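Local coordinates for ORC1-type DNA replication protein 2 (Aeropyrum pernix, PDB 1W5S) that helps regulate DNA replication, binding DNA and ATP through an N-terminal AAA+ ATPase domain and a C-terminal winged-helix domain, at residues K88-N93 with V108-Y113; E219-L224 with R240-I245; L306-L311 with N401-K406. One frame throughout, in Å; residues are numbered along the deposited sequence.

The three contacts follow one another along the chain without touching and share no helix or strand. Contact 1 binds the end of a helix to an edge strand of the AAA+ sheet, contact 2 joins two lid helices, one of which also touches the adenine, and contact 3 ties the start of the first winged-helix helix to helix 392-407, away from the annotated sites. Contact 2 is the most buried and apolar, whereas contacts 1 and 3 are partly buried and each sets a lysine amine against a backbone carbonyl, at a helix C-terminus and just before a helix start. Nearest atoms are about 15 Å apart between contacts 2 and 3, about 17 Å between 1 and 2.

Contact 1 (K88-N93 with V108-Y113); sequences KQAYVN and VRQTGY
K88 reaches from the strand to the C-terminal end of the facing helix and offers its amine to the carbonyl of T111. NZ is modelled 2.5 Å from T111 O, shorter than such a bond normally is, so the exact length is doubtful. The chain leaves with CG anti to the carbonyl carbon (chi1 -55°) and bends at chi2 and chi3, which swings the amine round to the helix end, where outward-facing carbonyls probably favour a positive charge. On the way CE passes 3.6 Å from OH of Y113, whose side chain comes from the opposite direction. Cut back to an alanine, the strand residue would probably leave the T111 carbonyl without this partner and uncover the hydroxyl end of the Y113 ring. T111 CB lies over one face of that ring. Separately, Y113 N donates to T111 OG1 (3.1 Å, 162°), an ST turn following the helix. G112 between them has positive phi and takes the chain out of the helix. Farther along, Q110, extended beyond CG, lays its amide beside the backbone N and O of Y91. The amide is probably turned over in the model; turned back, it may bond both, much as a neighbouring strand would. Y91 itself turns its ring away, towards T66 and K70 of helix 65-82, and its OH bonds D145. Strand 87-93 lies at one edge of the parallel sheet: its other side pairs with strand 139-145, while helix 122-136 packs on Y113, whose OH bonds H138.

Contact 2 (E219-L224 with R240-I245); sequences ELYTIL and RHLELI. With ADP (adenosine-5'-diphosphate), chain E.
Y221 and E243 mark the closest backbone approach, CA to CA 6.4 Å, where the two helical segments pass at 131° between their N-to-C directions with axes 9.1 Å apart. With CG anti to its backbone N (chi1 -175°), the Y221 ring leans across to the other helix. Its CE2 lies 3.6 Å from L242 CB, the two side chains crossing at about a right angle, and its CD2 meets the CG methylene of E243 at 4.0 Å, so the glutamate touches the ring through that methylene. One turn on, L224 CD1 rests against the backbone O of L242 (3.7 Å) and CB of I245 (3.9 Å). L242 CD1 returns the contact to L224 CB at 4.2 Å. The interface is thus aliphatic inside and bordered by the tyrosine and glutamate. From the same helix I223 points elsewhere, its CD1 3.8 Å from C5 of ADP, so one helix serves both the lid interior and the nucleotide, which Y215 and R227 also bind. Helix 259-275 closes over L224 and I245 through L266, and helix 283-292 adds V286 against I245, so that the contact is packed among the helices of the lid.

Contact 3 (L306-L311 with N401-K406); sequences LSIHEL and NIIQAK
I308 and L311, one turn apart, meet I402, I403 and K406 on the facing helix. I403 extends its CD1 to 3.7 Å from L311 CB, while its CG1 lies 4.1 Å from I308 CG2, the two isoleucines crossing at about a right angle. The same I308 methyl rests 3.8 Å from CB of K406. L311 divides its branches: CD1 touches I402 CG2 at 3.8 Å, and CD2 lies against the end of the K406 chain, 3.5 Å from NZ. I402 has CG1 anti to its backbone N (chi1 170°), which leaves CG2 in the crowded position between N and carbonyl carbon, where it meets L311. K406, bent at chi2, chi3 and chi4, folds back over L311, and NZ donates to L306 O just before the helix, modelled at a very short 2.5 Å, a length that is doubtful. In the winged-helix domain, helix 308-322 precedes the helices 330-345 and 352-364 and the two-stranded wing sheet, and helix 392-407, at the C-terminal end of the chain, packs across its beginning. That beginning is fixed by a capping box of S307 and E310. S307 N donates to E310 OE1 at 3.0 Å, nearly straight at 176°, meeting the anti side of the carboxylate; the S307 hydroxyl oxygen takes a weak bond from H309 N, whose position is uncertain. Beyond the box, E310 OE2 makes a weak hydrogen bond to H361 of helix 352-364, and H309 ND1 bonds the hydroxyl of Y337.

Contact 1 (K88-N93 with V108-Y113)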
loop_
_atom_site.group_PDB
_atom_site.type_symbol
_atom_site.label_atom_id
_atom_site.label_comp_id
_atom_site.label_asym_id
_atom_site.label_seq_id
_atom_site.Cartn_x
_atom_site.Cartn_y
_atom_site.Cartn_z
ATOM N N LYS A 88 19.280 6.068 11.446
ATOM C CA LYS A 88 18.364 5.262 12.219
ATOM C C LYS A 88 17.038 5.130 11.472
ATOM O O LYS A 88 16.679 5.994 10.636
ATOM C CB LYS A 88 18.112 5.880 13.571
ATOM C CG LYS A 88 19.380 6.137 14.326
ATOM C CD LYS A 88 19.538 5.285 15.484
ATOM C CE LYS A 88 18.883 5.890 16.673
ATOM N NZ LYS A 88 19.184 4.942 17.766
ATOM N N GLN A 89 16.343 4.032 11.796
ATOM C CA GLN A 89 15.127 3.618 11.130
ATOM C C GLN A 89 14.005 3.718 12.153
ATOM O O GLN A 89 14.164 3.275 13.306
ATOM C CB GLN A 89 15.270 2.180 10.650
ATOM C CG GLN A 89 16.668 1.905 10.234
ATOM C CD GLN A 89 16.903 0.527 9.646
ATOM O OE1 GLN A 89 16.069 -0.023 8.917
ATOM N NE2 GLN A 89 18.085 -0.019 9.922
ATOM N N ALA A 90 12.897 4.337 11.742
ATOM C CA ALA A 90 11.627 4.256 12.476
ATOM C C ALA A 90 10.526 3.861 11.518
ATOM O O ALA A 90 10.478 4.311 10.382
ATOM C CB ALA A 90 11.303 5.548 13.151
ATOM N N TYR A 91 9.664 2.997 11.982
ATOM C CA TYR A 91 8.546 2.482 11.247
ATOM C C TYR A 91 7.334 2.775 12.068
ATOM O O TYR A 91 7.285 2.402 13.217
ATOM C CB TYR A 91 8.673 0.950 11.085
ATOM C CG TYR A 91 7.451 0.378 10.453
ATOM C CD1 TYR A 91 7.224 0.549 9.096
ATOM C CD2 TYR A 91 6.464 -0.270 11.230
ATOM C CE1 TYR A 91 6.056 0.059 8.482
ATOM C CE2 TYR A 91 5.288 -0.793 10.625
ATOM C CZ TYR A 91 5.087 -0.626 9.270
ATOM O OH TYR A 91 3.908 -1.044 8.690
ATOM N N VAL A 92 6.330 3.427 11.500
ATOM C CA VAL A 92 5.075 3.626 12.209
ATOM C C VAL A 92 3.906 3.257 11.319
ATOM O O VAL A 92 3.758 3.831 10.250
ATOM C CB VAL A 92 4.952 5.100 12.672
ATOM C CG1 VAL A 92 3.526 5.422 13.267
ATOM C CG2 VAL A 92 6.047 5.377 13.676
ATOM N N ASN A 93 3.068 2.321 11.772
ATOM C CA ASN A 93 1.753 2.062 11.149
ATOM C C ASN A 93 0.610 2.977 11.644
ATOM O O ASN A 93 0.283 3.014 12.812
ATOM C CB ASN A 93 1.342 0.609 11.353
ATOM C CG ASN A 93 0.306 0.119 10.302
ATOM O OD1 ASN A 93 -0.637 0.781 9.974
ATOM N ND2 ASN A 93 0.527 -1.038 9.792
ATOM N N VAL A 108 10.225 7.896 18.799
ATOM C CA VAL A 108 11.279 7.988 19.806
ATOM C C VAL A 108 11.621 6.668 20.530
ATOM O O VAL A 108 12.754 6.428 20.788
ATOM C CB VAL A 108 11.123 9.175 20.850
ATOM C CG1 VAL A 108 10.536 10.402 20.250
ATOM C CG2 VAL A 108 10.376 8.772 22.013
ATOM N N ARG A 109 10.643 5.844 20.874
ATOM C CA ARG A 109 10.907 4.515 21.426
ATOM C C ARG A 109 11.758 3.674 20.491
ATOM O O ARG A 109 12.558 2.891 20.939
ATOM C CB ARG A 109 9.603 3.733 21.743
ATOM C CG ARG A 109 9.889 2.288 22.267
ATOM C CD ARG A 109 8.691 1.565 22.974
ATOM N NE ARG A 109 8.637 1.919 24.408
ATOM C CZ ARG A 109 7.573 1.785 25.194
ATOM N NH1 ARG A 109 6.439 1.269 24.715
ATOM N NH2 ARG A 109 7.655 2.168 26.472
ATOM N N GLN A 110 11.585 3.803 19.187
ATOM C CA GLN A 110 12.443 3.057 18.310
ATOM C C GLN A 110 13.857 3.628 18.187
ATOM O O GLN A 110 14.748 2.881 17.876
ATOM C CB GLN A 110 11.825 2.912 16.961
ATOM C CG GLN A 110 10.612 1.967 16.944
ATOM C CD GLN A 110 9.880 2.172 15.632
ATOM O OE1 GLN A 110 8.863 2.852 15.557
ATOM N NE2 GLN A 110 10.480 1.703 14.593
ATOM N N THR A 111 14.056 4.928 18.427
ATOM C CA THR A 111 15.392 5.534 18.487
ATOM C C THR A 111 16.270 5.052 19.689
ATOM O O THR A 111 17.508 5.074 19.609
ATOM C CB THR A 111 15.305 7.065 18.596
ATOM O OG1 THR A 111 14.678 7.471 19.842
ATOM C CG2 THR A 111 14.580 7.622 17.489
ATOM N N GLY A 112 15.625 4.681 20.810
ATOM C CA GLY A 112 16.321 4.417 22.051
ATOM C C GLY A 112 16.829 5.653 22.775
ATOM O O GLY A 112 17.474 5.541 23.785
ATOM N N TYR A 113 16.577 6.848 22.265
ATOM C CA TYR A 113 16.985 8.078 22.953
ATOM C C TYR A 113 16.237 8.402 24.238
ATOM O O TYR A 113 15.090 8.115 24.395
ATOM C CB TYR A 113 16.829 9.275 22.034
ATOM C CG TYR A 113 17.623 9.228 20.766
ATOM C CD1 TYR A 113 17.149 9.874 19.625
ATOM C CD2 TYR A 113 18.869 8.618 20.697
ATOM C CE1 TYR A 113 17.867 9.914 18.455
ATOM C CE2 TYR A 113 19.605 8.642 19.504
ATOM C CZ TYR A 113 19.076 9.297 18.374
ATOM O OH TYR A 113 19.766 9.353 17.170
#

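Contact 2 (E219-L224 with R240-I245)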
loop_
_atom_site.group_PDB
_atom_site.type_symbol
_atom_site.label_atom_id
_atom_site.label_comp_id
_atom_site.label_asym_id
_atom_site.label_seq_id
_atom_site.Cartn_x
_atom_site.Cartn_y
_atom_site.Cartn_z
ATOM N N GLU A 219 6.677 -13.390 -10.840
ATOM C CA GLU A 219 7.175 -12.647 -9.689
ATOM C C GLU A 219 6.781 -13.382 -8.422
ATOM O O GLU A 219 7.600 -13.588 -7.542
ATOM C CB GLU A 219 6.655 -11.205 -9.696
ATOM C CG GLU A 219 6.989 -10.462 -10.959
ATOM C CD GLU A 219 6.552 -9.026 -10.960
ATOM O OE1 GLU A 219 7.423 -8.156 -11.150
ATOM O OE2 GLU A 219 5.339 -8.765 -10.838
ATOM N N LEU A 220 5.539 -13.847 -8.358
ATOM C CA LEU A 220 5.109 -14.649 -7.194
ATOM C C LEU A 220 5.916 -15.929 -7.057
ATOM O O LEU A 220 6.271 -16.333 -5.960
ATOM C CB LEU A 220 3.618 -14.962 -7.219
ATOM C CG LEU A 220 2.697 -13.744 -7.077
ATOM C CD1 LEU A 220 1.252 -14.154 -7.094
ATOM C CD2 LEU A 220 3.050 -12.930 -5.844
ATOM N N TYR A 221 6.210 -16.555 -8.189
ATOM C CA TYR A 221 7.116 -17.683 -8.196
ATOM C C TYR A 221 8.455 -17.317 -7.548
ATOM O O TYR A 221 8.880 -17.949 -6.579
ATOM C CB TYR A 221 7.355 -18.267 -9.611
ATOM C CG TYR A 221 8.209 -19.493 -9.439
ATOM C CD1 TYR A 221 9.581 -19.410 -9.491
ATOM C CD2 TYR A 221 7.646 -20.697 -9.104
ATOM C CE1 TYR A 221 10.366 -20.486 -9.292
ATOM C CE2 TYR A 221 8.411 -21.766 -8.897
ATOM C CZ TYR A 221 9.794 -21.651 -8.980
ATOM O OH TYR A 221 10.599 -22.750 -8.769
ATOM N N THR A 222 9.110 -16.286 -8.064
ATOM C CA THR A 222 10.378 -15.887 -7.531
ATOM C C THR A 222 10.289 -15.622 -6.003
ATOM O O THR A 222 11.192 -15.938 -5.252
ATOM C CB THR A 222 10.921 -14.639 -8.295
ATOM O OG1 THR A 222 11.264 -15.011 -9.619
ATOM C CG2 THR A 222 12.178 -14.061 -7.636
ATOM N N ILE A 223 9.216 -15.014 -5.553
ATOM C CA ILE A 223 9.020 -14.744 -4.102
ATOM C C ILE A 223 8.832 -16.005 -3.303
ATOM O O ILE A 223 9.371 -16.120 -2.257
ATOM C CB ILE A 223 7.799 -13.784 -3.877
ATOM C CG1 ILE A 223 8.221 -12.366 -4.282
ATOM C CG2 ILE A 223 7.257 -13.800 -2.449
ATOM C CD1 ILE A 223 7.078 -11.394 -4.414
ATOM N N LEU A 224 8.050 -16.952 -3.811
ATOM C CA LEU A 224 7.791 -18.227 -3.115
ATOM C C LEU A 224 9.042 -19.103 -3.080
ATOM O O LEU A 224 9.437 -19.619 -2.040
ATOM C CB LEU A 224 6.637 -18.967 -3.779
ATOM C CG LEU A 224 5.206 -18.394 -3.709
ATOM C CD1 LEU A 224 4.294 -19.171 -4.596
ATOM C CD2 LEU A 224 4.729 -18.454 -2.319
ATOM N N ARG A 240 7.092 -27.248 -9.196
ATOM C CA ARG A 240 5.699 -27.503 -9.569
ATOM C C ARG A 240 4.720 -27.119 -8.474
ATOM O O ARG A 240 3.630 -26.641 -8.781
ATOM C CB ARG A 240 5.475 -28.960 -9.990
ATOM C CG ARG A 240 6.003 -29.971 -8.975
ATOM C CD ARG A 240 6.356 -31.330 -9.614
ATOM N NE ARG A 240 5.336 -32.252 -9.213
ATOM C CZ ARG A 240 5.425 -33.114 -8.217
ATOM N NH1 ARG A 240 6.530 -33.290 -7.511
ATOM N NH2 ARG A 240 4.374 -33.843 -7.951
ATOM N N HIS A 241 5.109 -27.315 -7.211
ATOM C CA HIS A 241 4.228 -27.046 -6.083
ATOM C C HIS A 241 4.039 -25.573 -5.917
ATOM O O HIS A 241 2.980 -25.116 -5.479
ATOM C CB HIS A 241 4.782 -27.562 -4.756
ATOM C CG HIS A 241 5.111 -29.009 -4.747
ATOM N ND1 HIS A 241 4.181 -29.996 -4.947
ATOM C CD2 HIS A 241 6.277 -29.637 -4.529
ATOM C CE1 HIS A 241 4.777 -31.177 -4.884
ATOM N NE2 HIS A 241 6.059 -30.983 -4.643
ATOM N N LEU A 242 5.095 -24.822 -6.213
ATOM C CA LEU A 242 5.043 -23.395 -6.051
ATOM C C LEU A 242 4.216 -22.792 -7.172
ATOM O O LEU A 242 3.468 -21.875 -6.928
ATOM C CB LEU A 242 6.463 -22.794 -6.022
ATOM C CG LEU A 242 7.366 -23.330 -4.921
ATOM C CD1 LEU A 242 8.674 -22.501 -4.890
ATOM C CD2 LEU A 242 6.703 -23.330 -3.596
ATOM N N GLU A 243 4.377 -23.320 -8.389
ATOM C CA GLU A 243 3.628 -22.882 -9.590
ATOM C C GLU A 243 2.100 -22.993 -9.455
ATOM O O GLU A 243 1.371 -22.186 -10.002
ATOM C CB GLU A 243 4.083 -23.663 -10.810
ATOM C CG GLU A 243 5.463 -23.283 -11.267
ATOM C CD GLU A 243 5.915 -23.996 -12.510
ATOM O OE1 GLU A 243 5.307 -25.041 -12.918
ATOM O OE2 GLU A 243 6.906 -23.480 -13.082
ATOM N N LEU A 244 1.627 -23.973 -8.710
ATOM C CA LEU A 244 0.195 -24.069 -8.408
ATOM C C LEU A 244 -0.335 -22.815 -7.656
ATOM O O LEU A 244 -1.486 -22.474 -7.816
ATOM C CB LEU A 244 -0.105 -25.330 -7.589
ATOM C CG LEU A 244 0.179 -26.687 -8.250
ATOM C CD1 LEU A 244 0.266 -27.819 -7.219
ATOM C CD2 LEU A 244 -0.928 -27.006 -9.336
ATOM N N ILE A 245 0.480 -22.137 -6.849
ATOM C CA ILE A 245 -0.015 -20.956 -6.137
ATOM C C ILE A 245 0.163 -19.757 -7.044
ATOM O O ILE A 245 -0.783 -19.000 -7.295
ATOM C CB ILE A 245 0.764 -20.704 -4.809
ATOM C CG1 ILE A 245 0.654 -21.926 -3.889
ATOM C CG2 ILE A 245 0.225 -19.434 -4.079
ATOM C CD1 ILE A 245 1.816 -22.104 -2.923
HETATM P PB ADP E . 1.544 -4.479 1.041
HETATM O O1B ADP E . 0.216 -4.953 1.569
HETATM O O2B ADP E . 1.448 -3.843 -0.342
HETATM O O3B ADP E . 2.241 -3.535 2.048
HETATM P PA ADP E . 3.608 -6.309 2.017
HETATM O O1A ADP E . 2.905 -6.341 3.332
HETATM O O2A ADP E . 4.888 -5.537 1.792
HETATM O O3A ADP E . 2.457 -5.798 0.904
HETATM O "O5'" ADP E . 3.841 -7.834 1.505
HETATM C "C5'" ADP E . 2.908 -8.919 1.706
HETATM C "C4'" ADP E . 3.669 -10.186 1.958
HETATM O "O4'" ADP E . 4.421 -10.536 0.780
HETATM C "C3'" ADP E . 4.705 -10.066 3.064
HETATM O "O3'" ADP E . 4.942 -11.326 3.655
HETATM C "C2'" ADP E . 6.005 -9.656 2.343
HETATM O "O2'" ADP E . 7.199 -10.110 3.029
HETATM C "C1'" ADP E . 5.841 -10.427 1.020
HETATM N N9 ADP E . 6.580 -9.725 -0.047
HETATM C C8 ADP E . 6.076 -8.697 -0.757
HETATM N N7 ADP E . 6.940 -8.261 -1.656
HETATM C C5 ADP E . 8.019 -9.018 -1.561
HETATM C C6 ADP E . 9.303 -9.022 -2.252
HETATM N N6 ADP E . 9.510 -8.093 -3.224
HETATM N N1 ADP E . 10.213 -9.970 -1.908
HETATM C C2 ADP E . 9.927 -10.854 -0.894
HETATM N N3 ADP E . 8.749 -10.854 -0.218
HETATM C C4 ADP E . 7.786 -9.995 -0.498
#

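Contact 3 (L306-L311 with N401-K406)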
loop_
_atom_site.group_PDB
_atom_site.type_symbol
_atom_site.label_atom_id
_atom_site.label_comp_id
_atom_site.label_asym_id
_atom_site.label_seq_id
_atom_site.Cartn_x
_atom_site.Cartn_y
_atom_site.Cartn_z
ATOM N N LEU A 306 -19.411 -3.318 -3.089
ATOM C CA LEU A 306 -20.445 -2.558 -3.800
ATOM C C LEU A 306 -21.644 -3.430 -4.201
ATOM O O LEU A 306 -21.523 -4.647 -4.321
ATOM C CB LEU A 306 -19.866 -1.870 -5.051
ATOM C CG LEU A 306 -18.871 -0.715 -4.867
ATOM C CD1 LEU A 306 -18.321 -0.315 -6.230
ATOM C CD2 LEU A 306 -19.482 0.496 -4.145
ATOM N N SER A 307 -22.800 -2.788 -4.372
ATOM C CA SER A 307 -24.001 -3.447 -4.879
ATOM C C SER A 307 -23.880 -3.522 -6.396
ATOM O O SER A 307 -23.372 -2.596 -7.025
ATOM C CB SER A 307 -25.272 -2.654 -4.481
ATOM O OG SER A 307 -26.473 -3.177 -5.049
ATOM N N ILE A 308 -24.343 -4.633 -6.970
ATOM C CA ILE A 308 -24.487 -4.771 -8.426
ATOM C C ILE A 308 -24.914 -3.453 -9.083
ATOM O O ILE A 308 -24.443 -3.125 -10.167
ATOM C CB ILE A 308 -25.456 -5.947 -8.891
ATOM C CG1 ILE A 308 -26.292 -6.564 -7.744
ATOM C CG2 ILE A 308 -24.667 -7.052 -9.606
ATOM C CD1 ILE A 308 -27.695 -6.001 -7.636
ATOM N N HIS A 309 -25.781 -2.698 -8.411
ATOM C CA HIS A 309 -26.256 -1.408 -8.922
ATOM C C HIS A 309 -25.133 -0.374 -8.994
ATOM O O HIS A 309 -25.030 0.348 -9.993
ATOM C CB HIS A 309 -27.442 -0.901 -8.085
ATOM C CG HIS A 309 -28.616 -1.831 -8.117
ATOM N ND1 HIS A 309 -29.606 -1.749 -9.074
ATOM C CD2 HIS A 309 -28.922 -2.906 -7.349
ATOM C CE1 HIS A 309 -30.487 -2.715 -8.878
ATOM N NE2 HIS A 309 -30.091 -3.436 -7.842
ATOM N N GLU A 310 -24.304 -0.326 -7.943
ATOM C CA GLU A 310 -23.075 0.489 -7.927
ATOM C C GLU A 310 -22.026 -0.044 -8.930
ATOM O O GLU A 310 -21.417 0.748 -9.659
ATOM C CB GLU A 310 -22.478 0.568 -6.501
ATOM C CG GLU A 310 -23.129 1.637 -5.610
ATOM C CD GLU A 310 -23.189 1.280 -4.103
ATOM O OE1 GLU A 310 -22.804 0.150 -3.698
ATOM O OE2 GLU A 310 -23.636 2.155 -3.319
ATOM N N LEU A 311 -21.825 -1.370 -8.955
ATOM C CA LEU A 311 -20.946 -2.017 -9.941
ATOM C C LEU A 311 -21.443 -1.740 -11.358
ATOM O O LEU A 311 -20.693 -1.257 -12.200
ATOM C CB LEU A 311 -20.867 -3.543 -9.742
ATOM C CG LEU A 311 -19.771 -4.242 -8.901
ATOM C CD1 LEU A 311 -18.360 -3.660 -9.067
ATOM C CD2 LEU A 311 -20.163 -4.264 -7.436
ATOM N N ASN A 401 -16.049 -9.707 -13.310
ATOM C CA ASN A 401 -15.937 -10.931 -12.496
ATOM C C ASN A 401 -16.775 -10.785 -11.223
ATOM O O ASN A 401 -17.522 -11.696 -10.832
ATOM C CB ASN A 401 -14.484 -11.227 -12.076
ATOM C CG ASN A 401 -13.480 -10.971 -13.175
ATOM O OD1 ASN A 401 -13.778 -11.133 -14.357
ATOM N ND2 ASN A 401 -12.270 -10.571 -12.786
ATOM N N ILE A 402 -16.607 -9.633 -10.573
ATOM C CA ILE A 402 -17.321 -9.311 -9.338
ATOM C C ILE A 402 -18.818 -9.180 -9.645
ATOM O O ILE A 402 -19.651 -9.614 -8.848
ATOM C CB ILE A 402 -16.689 -8.057 -8.587
ATOM C CG1 ILE A 402 -17.572 -7.553 -7.431
ATOM C CG2 ILE A 402 -16.377 -6.920 -9.541
ATOM C CD1 ILE A 402 -17.636 -8.502 -6.233
ATOM N N ILE A 403 -19.147 -8.652 -10.826
ATOM C CA ILE A 403 -20.549 -8.522 -11.273
ATOM C C ILE A 403 -21.207 -9.883 -11.530
ATOM O O ILE A 403 -22.429 -10.015 -11.424
ATOM C CB ILE A 403 -20.670 -7.600 -12.557
ATOM C CG1 ILE A 403 -21.668 -6.451 -12.332
ATOM C CG2 ILE A 403 -20.995 -8.400 -13.834
ATOM C CD1 ILE A 403 -21.293 -5.168 -13.056
ATOM N N GLN A 404 -20.387 -10.877 -11.871
ATOM C CA GLN A 404 -20.857 -12.235 -12.166
ATOM C C GLN A 404 -20.889 -13.110 -10.900
ATOM O O GLN A 404 -21.672 -14.063 -10.823
ATOM C CB GLN A 404 -19.984 -12.878 -13.257
ATOM C CG GLN A 404 -20.761 -13.673 -14.305
ATOM C CD GLN A 404 -21.497 -14.867 -13.720
ATOM O OE1 GLN A 404 -21.015 -16.007 -13.790
ATOM N NE2 GLN A 404 -22.665 -14.615 -13.129
ATOM N N ALA A 405 -20.058 -12.786 -9.907
ATOM C CA ALA A 405 -20.169 -13.421 -8.584
ATOM C C ALA A 405 -21.496 -13.064 -7.886
ATOM O O ALA A 405 -21.978 -13.819 -7.036
ATOM C CB ALA A 405 -18.974 -13.047 -7.699
ATOM N N LYS A 406 -22.080 -11.920 -8.254
ATOM C CA LYS A 406 -23.365 -11.473 -7.699
ATOM C C LYS A 406 -24.580 -11.931 -8.515
ATOM O O LYS A 406 -25.632 -12.219 -7.940
ATOM C CB LYS A 406 -23.388 -9.948 -7.522
ATOM C CG LYS A 406 -22.919 -9.488 -6.140
ATOM C CD LYS A 406 -21.441 -9.140 -6.122
ATOM C CE LYS A 406 -21.210 -7.713 -6.581
ATOM N NZ LYS A 406 -21.796 -6.760 -5.608
#